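Local coordinates for protein yciO (Escherichia coli, PDB 1K7J) that is of unknown function but may be a translation factor that binds double-stranded RNA, at residues I30-Y38 and T153-K161; L75-A85 and I100-P108. All blocks are in the same frame, centred on the assembly; numbering follows the deposited sequence.

How the contacts relate
Both contacts rest on the one mixed beta sheet of the chain, on opposite sides of the chain's centre. Contact 1 joins strands 30-34 and 37-43 to the loop and first turn of helix 157-164, while contact 2 ties helices 72-78 and 83-90, with the linker between them, to the end of strand 97-102 and the turn after it. Their centres are about 27 Å apart and their nearest atoms about 12 Å, so they do not touch. Contact 2 is nested along the chain inside the loop that contact 1 closes. Contact 1 brings together segments 115 residues apart, contact 2 segments only 15 apart, both within the same YrdC-like region.

Contact 1 of 2, residues I30-Y38 and T153-K161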
loop_
_atom_site.group_PDB
_atom_site.type_symbol
_atom_site.label_atom_id
_atom_site.label_comp_id
_atom_site.label_asym_id
_atom_site.label_seq_id
_atom_site.Cartn_x
_atom_site.Cartn_y
_atom_site.Cartn_z
ATOM N N ILE A 30 7.080 -7.871 -3.897
ATOM C CA ILE A 30 7.110 -7.122 -5.143
ATOM C C ILE A 30 7.058 -5.619 -4.943
ATOM O O ILE A 30 6.678 -5.125 -3.881
ATOM C CB ILE A 30 5.925 -7.506 -6.065
ATOM C CG1 ILE A 30 4.622 -6.898 -5.533
ATOM C CG2 ILE A 30 5.797 -9.025 -6.146
ATOM C CD1 ILE A 30 3.437 -7.085 -6.464
ATOM N N VAL A 31 7.468 -4.899 -5.981
ATOM C CA VAL A 31 7.420 -3.449 -5.989
ATOM C C VAL A 31 6.417 -3.155 -7.094
ATOM O O VAL A 31 6.546 -3.663 -8.211
ATOM C CB VAL A 31 8.781 -2.818 -6.350
ATOM C CG1 VAL A 31 8.613 -1.316 -6.585
ATOM C CG2 VAL A 31 9.777 -3.059 -5.222
ATOM N N TYR A 32 5.401 -2.364 -6.782
ATOM C CA TYR A 32 4.392 -2.039 -7.778
ATOM C C TYR A 32 3.984 -0.576 -7.705
ATOM O O TYR A 32 4.086 0.060 -6.660
ATOM C CB TYR A 32 3.161 -2.937 -7.611
ATOM C CG TYR A 32 2.406 -2.765 -6.312
ATOM C CD1 TYR A 32 2.887 -3.305 -5.119
ATOM C CD2 TYR A 32 1.186 -2.093 -6.285
ATOM C CE1 TYR A 32 2.161 -3.181 -3.925
ATOM C CE2 TYR A 32 0.457 -1.965 -5.105
ATOM C CZ TYR A 32 0.947 -2.512 -3.932
ATOM O OH TYR A 32 0.204 -2.413 -2.772
ATOM N N PRO A 33 3.504 -0.026 -8.824
ATOM C CA PRO A 33 3.090 1.376 -8.866
ATOM C C PRO A 33 1.712 1.649 -8.276
ATOM O O PRO A 33 0.814 0.818 -8.376
ATOM C CB PRO A 33 3.122 1.685 -10.356
ATOM C CG PRO A 33 2.626 0.388 -10.949
ATOM C CD PRO A 33 3.398 -0.649 -10.158
ATOM N N THR A 34 1.561 2.815 -7.650
ATOM C CA THR A 34 0.268 3.239 -7.118
ATOM C C THR A 34 0.104 4.676 -7.599
ATOM O O THR A 34 1.000 5.225 -8.244
ATOM C CB THR A 34 0.199 3.238 -5.565
ATOM O OG1 THR A 34 0.923 4.361 -5.044
ATOM C CG2 THR A 34 0.772 1.947 -5.000
ATOM N N ASP A 35 -1.034 5.283 -7.294
ATOM C CA ASP A 35 -1.285 6.663 -7.694
ATOM C C ASP A 35 -0.368 7.625 -6.936
ATOM O O ASP A 35 -0.143 8.752 -7.378
ATOM C CB ASP A 35 -2.737 7.027 -7.407
ATOM C CG ASP A 35 -3.132 6.714 -5.984
ATOM O OD1 ASP A 35 -3.484 5.547 -5.714
ATOM O OD2 ASP A 35 -3.063 7.627 -5.133
ATOM N N SER A 36 0.152 7.180 -5.795
ATOM C CA SER A 36 1.038 8.004 -4.977
ATOM C C SER A 36 2.392 7.337 -4.750
ATOM O O SER A 36 2.733 6.963 -3.626
ATOM C CB SER A 36 0.379 8.303 -3.625
ATOM O OG SER A 36 -0.858 8.974 -3.799
ATOM N N GLY A 37 3.157 7.189 -5.828
ATOM C CA GLY A 37 4.473 6.580 -5.739
ATOM C C GLY A 37 4.470 5.063 -5.772
ATOM O O GLY A 37 3.418 4.422 -5.759
ATOM N N TYR A 38 5.664 4.483 -5.828
ATOM C CA TYR A 38 5.794 3.032 -5.840
ATOM C C TYR A 38 5.604 2.485 -4.430
ATOM O O TYR A 38 5.770 3.203 -3.447
ATOM C CB TYR A 38 7.161 2.633 -6.405
ATOM C CG TYR A 38 7.163 2.577 -7.917
ATOM C CD1 TYR A 38 6.728 1.431 -8.587
ATOM C CD2 TYR A 38 7.540 3.682 -8.680
ATOM C CE1 TYR A 38 6.666 1.389 -9.978
ATOM C CE2 TYR A 38 7.476 3.650 -10.078
ATOM C CZ TYR A 38 7.037 2.498 -10.716
ATOM O OH TYR A 38 6.963 2.456 -12.093
ATOM N N THR A 153 8.709 9.447 -1.965
ATOM C CA THR A 153 8.635 8.045 -2.360
ATOM C C THR A 153 9.484 7.876 -3.608
ATOM O O THR A 153 9.719 8.842 -4.344
ATOM C CB THR A 153 7.199 7.612 -2.731
ATOM O OG1 THR A 153 6.775 8.316 -3.906
ATOM C CG2 THR A 153 6.245 7.895 -1.596
ATOM N N GLU A 154 9.958 6.658 -3.842
ATOM C CA GLU A 154 10.738 6.384 -5.039
ATOM C C GLU A 154 9.735 6.445 -6.185
ATOM O O GLU A 154 8.601 5.978 -6.053
ATOM C CB GLU A 154 11.399 5.005 -4.951
ATOM C CG GLU A 154 12.504 4.950 -3.902
ATOM C CD GLU A 154 13.277 3.641 -3.905
ATOM O OE1 GLU A 154 14.061 3.398 -4.848
ATOM O OE2 GLU A 154 13.098 2.853 -2.953
ATOM N N SER A 155 10.144 7.029 -7.304
ATOM C CA SER A 155 9.236 7.194 -8.430
ATOM C C SER A 155 9.788 6.744 -9.776
ATOM O O SER A 155 9.042 6.663 -10.750
ATOM C CB SER A 155 8.830 8.664 -8.532
ATOM O OG SER A 155 9.970 9.481 -8.761
ATOM N N ASP A 156 11.089 6.470 -9.822
ATOM C CA ASP A 156 11.769 6.045 -11.046
ATOM C C ASP A 156 11.992 4.532 -10.995
ATOM O O ASP A 156 12.810 4.047 -10.214
ATOM C CB ASP A 156 13.117 6.767 -11.141
ATOM C CG ASP A 156 13.861 6.469 -12.426
ATOM O OD1 ASP A 156 13.737 5.344 -12.952
ATOM O OD2 ASP A 156 14.591 7.366 -12.899
ATOM N N PRO A 157 11.277 3.768 -11.839
ATOM C CA PRO A 157 11.416 2.309 -11.859
ATOM C C PRO A 157 12.821 1.786 -12.157
ATOM O O PRO A 157 13.199 0.714 -11.688
ATOM C CB PRO A 157 10.383 1.875 -12.903
ATOM C CG PRO A 157 10.330 3.039 -13.832
ATOM C CD PRO A 157 10.351 4.222 -12.893
ATOM N N GLU A 158 13.592 2.533 -12.937
ATOM C CA GLU A 158 14.951 2.108 -13.249
ATOM C C GLU A 158 15.851 2.315 -12.031
ATOM O O GLU A 158 16.744 1.511 -11.766
ATOM C CB GLU A 158 15.492 2.880 -14.454
ATOM C CG GLU A 158 14.949 2.388 -15.791
ATOM C CD GLU A 158 15.221 0.910 -16.027
ATOM O OE1 GLU A 158 16.320 0.437 -15.659
ATOM O OE2 GLU A 158 14.345 0.218 -16.589
ATOM N N GLU A 159 15.609 3.396 -11.293
ATOM C CA GLU A 159 16.377 3.684 -10.087
ATOM C C GLU A 159 16.039 2.602 -9.064
ATOM O O GLU A 159 16.908 2.119 -8.339
ATOM C CB GLU A 159 16.006 5.071 -9.545
ATOM C CG GLU A 159 16.753 5.516 -8.284
ATOM C CD GLU A 159 16.235 4.864 -7.012
ATOM O OE1 GLU A 159 15.000 4.840 -6.808
ATOM O OE2 GLU A 159 17.064 4.387 -6.205
ATOM N N ILE A 160 14.766 2.217 -9.022
ATOM C CA ILE A 160 14.310 1.187 -8.098
ATOM C C ILE A 160 14.996 -0.143 -8.408
ATOM O O ILE A 160 15.413 -0.866 -7.500
ATOM C CB ILE A 160 12.774 1.023 -8.180
ATOM C CG1 ILE A 160 12.103 2.290 -7.634
ATOM C CG2 ILE A 160 12.333 -0.210 -7.405
ATOM C CD1 ILE A 160 10.594 2.304 -7.764
ATOM N N LYS A 161 15.116 -0.456 -9.694
ATOM C CA LYS A 161 15.766 -1.690 -10.121
ATOM C C LYS A 161 17.227 -1.684 -9.671
ATOM O O LYS A 161 17.727 -2.677 -9.144
ATOM C CB LYS A 161 15.679 -1.822 -11.645
ATOM C CG LYS A 161 16.286 -3.099 -12.222
ATOM C CD LYS A 161 15.992 -3.193 -13.717
ATOM C CE LYS A 161 16.529 -4.477 -14.338
ATOM N NZ LYS A 161 18.017 -4.516 -14.380
#
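Tyr38 lies under the end of Ile160, whose CD1 comes over one face of the ring, 3.4 Å from Tyr38 CG. Ile160 gets there with CG1 anti to its own carbonyl carbon (chi1 -68°) and the chain extended beyond, which leaves the other branch to meet Val31 tip to tip, Ile160 CG2 to Val31 CG1 at 4.0 Å. Near the plane of the tyrosine ring sit two carbonyl oxygens, Glu154 O and Ser155 O, the latter 3.5 Å from Tyr38 CE2. Pro157 CB closes on Tyr38 OH at 3.6 Å, and the hydroxyl is hydrogen-bonded to Gly175 O and Gly174 N. The backbone adds one weak but straight bond, Tyr38 N to Glu154 O at 3.3 Å. Just beside it Thr153 OG1 reaches Gly37 CA at 3.4 Å; a CB on that residue would collide with the hydroxyl, although the backbone angles of Gly37 already call for glycine. Helix 157-164, whose N-cap is Asp156, is thus packed against the sheet: Ile160 also touches Ile171 and Pro157 touches His173, both on strand 170-173, which hydrogen-bonds to Val31 of strand 30-34.

Contact 2 of 2, residues L75-A85 and I100-P108; sequences LSTYSFVDNVA and ILKGTKEVP
Ser79 and Gly103 face each other as a single antiparallel, non-hydrogen-bonded pair with CA atoms 4.2 Å apart, flanked by the bonds from Phe80 N to Lys102 O and from Thr104 N to Tyr78 O. In the Phe80/Lys102 pair a water takes the place of the second direct bond, donating to Phe80 O and accepting from Lys102 N. Thr104 uses both branches. Its OG1 lies between the backbone N and the carbonyl carbon (chi1 66°), where it donates to Thr77 O at 3.1 Å, in the carbonyl plane and on a lone pair, and accepts from Glu106 N to form an ST turn. That rotation turns its methyl the other way, onto Phe80: Thr104 CG2 stands 3.8 Å from the centroid of the Phe80 ring and only 7° off its normal, a CH-pi contact. A valine here would probably leave the Thr77 carbonyl without its hydroxyl donor and the Glu106 N-H without its acceptor. Glu106 CB sits over a face of the Tyr78 ring, 4.0 Å from its centroid, while Val107 CG2 meets the edge of that ring. On the buried side Leu101 spreads its branches: CD1 lies 3.5 Å from Ser79 OG, a hydroxyl itself donated to Leu75 O, and meets Leu75 CD2, the two leucine side chains crossing at about a right angle, while Leu101 CD2 reaches Ala85 CB at 4.1 Å. Met89 of helix 83-90 also touches Leu101, and Met121 of strand 118-122 touches both Leu75 and Tyr78. The chemistry is therefore divided. Apolar branches seal helices 72-78 and 83-90 against the sheet, and where helix 72-78 ends, the carbonyls of Thr77 and Tyr78, beyond the helix's own donors, are satisfied by the hydroxyl and N-H of Thr104.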
loop_
_atom_site.group_PDB
_atom_site.type_symbol
_atom_site.label_atom_id
_atom_site.label_comp_id
_atom_site.label_asym_id
_atom_site.label_seq_id
_atom_site.Cartn_x
_atom_site.Cartn_y
_atom_site.Cartn_z
ATOM N N LEU A 75 -12.110 -2.465 2.333
ATOM C CA LEU A 75 -11.490 -1.742 3.437
ATOM C C LEU A 75 -12.327 -1.941 4.701
ATOM O O LEU A 75 -11.790 -2.165 5.788
ATOM C CB LEU A 75 -11.385 -0.250 3.091
ATOM C CG LEU A 75 -10.771 0.692 4.134
ATOM C CD1 LEU A 75 -10.206 1.923 3.430
ATOM C CD2 LEU A 75 -11.816 1.093 5.174
ATOM N N SER A 76 -13.644 -1.884 4.544
ATOM C CA SER A 76 -14.569 -2.037 5.663
ATOM C C SER A 76 -14.657 -3.463 6.193
ATOM O O SER A 76 -15.283 -3.714 7.224
ATOM C CB SER A 76 -15.954 -1.548 5.249
ATOM O OG SER A 76 -15.892 -0.185 4.863
ATOM N N THR A 77 -14.037 -4.394 5.476
ATOM C CA THR A 77 -14.026 -5.791 5.879
ATOM C C THR A 77 -12.808 -6.039 6.764
ATOM O O THR A 77 -12.853 -6.835 7.704
ATOM C CB THR A 77 -13.938 -6.715 4.643
ATOM O OG1 THR A 77 -15.054 -6.465 3.778
ATOM C CG2 THR A 77 -13.945 -8.180 5.060
ATOM N N TYR A 78 -11.723 -5.332 6.466
ATOM C CA TYR A 78 -10.479 -5.493 7.204
ATOM C C TYR A 78 -10.219 -4.488 8.320
ATOM O O TYR A 78 -9.231 -4.608 9.036
ATOM C CB TYR A 78 -9.295 -5.508 6.231
ATOM C CG TYR A 78 -9.233 -6.781 5.416
ATOM C CD1 TYR A 78 -10.136 -7.014 4.379
ATOM C CD2 TYR A 78 -8.309 -7.779 5.724
ATOM C CE1 TYR A 78 -10.124 -8.218 3.668
ATOM C CE2 TYR A 78 -8.289 -8.982 5.023
ATOM C CZ TYR A 78 -9.197 -9.196 4.000
ATOM O OH TYR A 78 -9.177 -10.388 3.316
ATOM N N SER A 79 -11.088 -3.495 8.473
ATOM C CA SER A 79 -10.912 -2.520 9.544
ATOM C C SER A 79 -12.272 -2.141 10.114
ATOM O O SER A 79 -13.301 -2.338 9.464
ATOM C CB SER A 79 -10.181 -1.269 9.035
ATOM O OG SER A 79 -10.913 -0.610 8.020
ATOM N N PHE A 80 -12.276 -1.620 11.337
ATOM C CA PHE A 80 -13.517 -1.212 11.984
ATOM C C PHE A 80 -13.854 0.206 11.540
ATOM O O PHE A 80 -13.122 1.159 11.829
ATOM C CB PHE A 80 -13.371 -1.284 13.503
ATOM C CG PHE A 80 -13.268 -2.690 14.034
ATOM C CD1 PHE A 80 -14.349 -3.563 13.938
ATOM C CD2 PHE A 80 -12.097 -3.138 14.637
ATOM C CE1 PHE A 80 -14.264 -4.868 14.441
ATOM C CE2 PHE A 80 -12.001 -4.434 15.142
ATOM C CZ PHE A 80 -13.085 -5.301 15.044
ATOM N N VAL A 81 -14.970 0.332 10.834
ATOM C CA VAL A 81 -15.406 1.613 10.299
ATOM C C VAL A 81 -16.720 2.087 10.913
ATOM O O VAL A 81 -17.747 1.428 10.770
ATOM C CB VAL A 81 -15.584 1.509 8.765
ATOM C CG1 VAL A 81 -15.990 2.860 8.185
ATOM C CG2 VAL A 81 -14.290 1.017 8.123
ATOM N N ASP A 82 -16.685 3.226 11.604
ATOM C CA ASP A 82 -17.906 3.764 12.195
ATOM C C ASP A 82 -18.457 4.869 11.302
ATOM O O ASP A 82 -17.910 5.135 10.231
ATOM C CB ASP A 82 -17.668 4.287 13.624
ATOM C CG ASP A 82 -16.645 5.410 13.695
ATOM O OD1 ASP A 82 -16.330 6.033 12.657
ATOM O OD2 ASP A 82 -16.168 5.682 14.819
ATOM N N ASN A 83 -19.536 5.510 11.737
ATOM C CA ASN A 83 -20.167 6.562 10.946
ATOM C C ASN A 83 -19.232 7.682 10.502
ATOM O O ASN A 83 -19.204 8.040 9.326
ATOM C CB ASN A 83 -21.342 7.172 11.715
ATOM C CG ASN A 83 -22.089 8.214 10.902
ATOM O OD1 ASN A 83 -22.744 7.891 9.906
ATOM N ND2 ASN A 83 -21.986 9.474 11.314
ATOM N N VAL A 84 -18.478 8.238 11.444
ATOM C CA VAL A 84 -17.562 9.328 11.132
ATOM C C VAL A 84 -16.562 8.927 10.051
ATOM O O VAL A 84 -16.390 9.640 9.058
ATOM C CB VAL A 84 -16.803 9.789 12.397
ATOM C CG1 VAL A 84 -15.688 10.752 12.020
ATOM C CG2 VAL A 84 -17.770 10.472 13.359
ATOM N N ALA A 85 -15.918 7.781 10.241
ATOM C CA ALA A 85 -14.932 7.293 9.284
ATOM C C ALA A 85 -15.551 6.992 7.922
ATOM O O ALA A 85 -14.985 7.337 6.884
ATOM C CB ALA A 85 -14.251 6.046 9.829
ATOM N N ILE A 100 -5.654 5.530 8.911
ATOM C CA ILE A 100 -5.294 4.673 10.033
ATOM C C ILE A 100 -6.553 4.312 10.810
ATOM O O ILE A 100 -7.274 5.189 11.290
ATOM C CB ILE A 100 -4.290 5.359 10.982
ATOM C CG1 ILE A 100 -3.076 5.851 10.190
ATOM C CG2 ILE A 100 -3.862 4.384 12.074
ATOM C CD1 ILE A 100 -2.442 4.804 9.305
ATOM N N LEU A 101 -6.809 3.013 10.916
ATOM C CA LEU A 101 -7.978 2.494 11.615
ATOM C C LEU A 101 -7.599 1.236 12.386
ATOM O O LEU A 101 -6.512 0.689 12.210
ATOM C CB LEU A 101 -9.073 2.142 10.601
ATOM C CG LEU A 101 -9.685 3.312 9.827
ATOM C CD1 LEU A 101 -10.227 2.825 8.497
ATOM C CD2 LEU A 101 -10.778 3.962 10.665
ATOM N N LYS A 102 -8.493 0.782 13.254
ATOM C CA LYS A 102 -8.231 -0.439 13.998
ATOM C C LYS A 102 -8.529 -1.605 13.063
ATOM O O LYS A 102 -9.555 -1.614 12.380
ATOM C CB LYS A 102 -9.127 -0.518 15.235
ATOM C CG LYS A 102 -8.815 0.542 16.279
ATOM C CD LYS A 102 -9.626 0.332 17.548
ATOM C CE LYS A 102 -9.313 -1.008 18.195
ATOM N NZ LYS A 102 -10.086 -1.210 19.458
ATOM N N GLY A 103 -7.630 -2.585 13.031
ATOM C CA GLY A 103 -7.824 -3.738 12.169
ATOM C C GLY A 103 -8.753 -4.775 12.767
ATOM O O GLY A 103 -8.807 -4.944 13.985
ATOM N N THR A 104 -9.496 -5.470 11.911
ATOM C CA THR A 104 -10.414 -6.507 12.378
ATOM C C THR A 104 -9.670 -7.828 12.503
ATOM O O THR A 104 -8.467 -7.897 12.240
ATOM C CB THR A 104 -11.587 -6.717 11.403
ATOM O OG1 THR A 104 -11.089 -7.235 10.162
ATOM C CG2 THR A 104 -12.309 -5.406 11.152
ATOM N N LYS A 105 -10.393 -8.877 12.888
ATOM C CA LYS A 105 -9.800 -10.202 13.042
ATOM C C LYS A 105 -9.364 -10.801 11.706
ATOM O O LYS A 105 -8.716 -11.850 11.662
ATOM C CB LYS A 105 -10.786 -11.140 13.747
ATOM C CG LYS A 105 -11.118 -10.712 15.166
ATOM C CD LYS A 105 -9.869 -10.704 16.042
ATOM C CE LYS A 105 -10.112 -9.971 17.355
ATOM N NZ LYS A 105 -11.228 -10.557 18.140
ATOM N N GLU A 106 -9.726 -10.134 10.615
ATOM C CA GLU A 106 -9.340 -10.578 9.278
ATOM C C GLU A 106 -7.839 -10.365 9.137
ATOM O O GLU A 106 -7.179 -11.002 8.314
ATOM C CB GLU A 106 -10.049 -9.740 8.209
ATOM C CG GLU A 106 -11.548 -9.935 8.128
ATOM C CD GLU A 106 -11.938 -11.087 7.222
ATOM O OE1 GLU A 106 -11.060 -11.909 6.881
ATOM O OE2 GLU A 106 -13.131 -11.171 6.859
ATOM N N VAL A 107 -7.308 -9.462 9.957
ATOM C CA VAL A 107 -5.894 -9.116 9.918
ATOM C C VAL A 107 -5.030 -9.841 10.943
ATOM O O VAL A 107 -5.326 -9.818 12.137
ATOM C CB VAL A 107 -5.698 -7.607 10.150
ATOM C CG1 VAL A 107 -4.259 -7.228 9.875
ATOM C CG2 VAL A 107 -6.657 -6.814 9.273
ATOM N N PRO A 108 -3.947 -10.492 10.487
ATOM C CA PRO A 108 -3.056 -11.203 11.410
ATOM C C PRO A 108 -2.554 -10.227 12.472
ATOM O O PRO A 108 -2.191 -9.090 12.161
ATOM C CB PRO A 108 -1.935 -11.684 10.496
ATOM C CG PRO A 108 -2.650 -11.945 9.210
ATOM C CD PRO A 108 -3.556 -10.735 9.087
HETATM O O HOH W 1 -11.077 1.952 13.568
#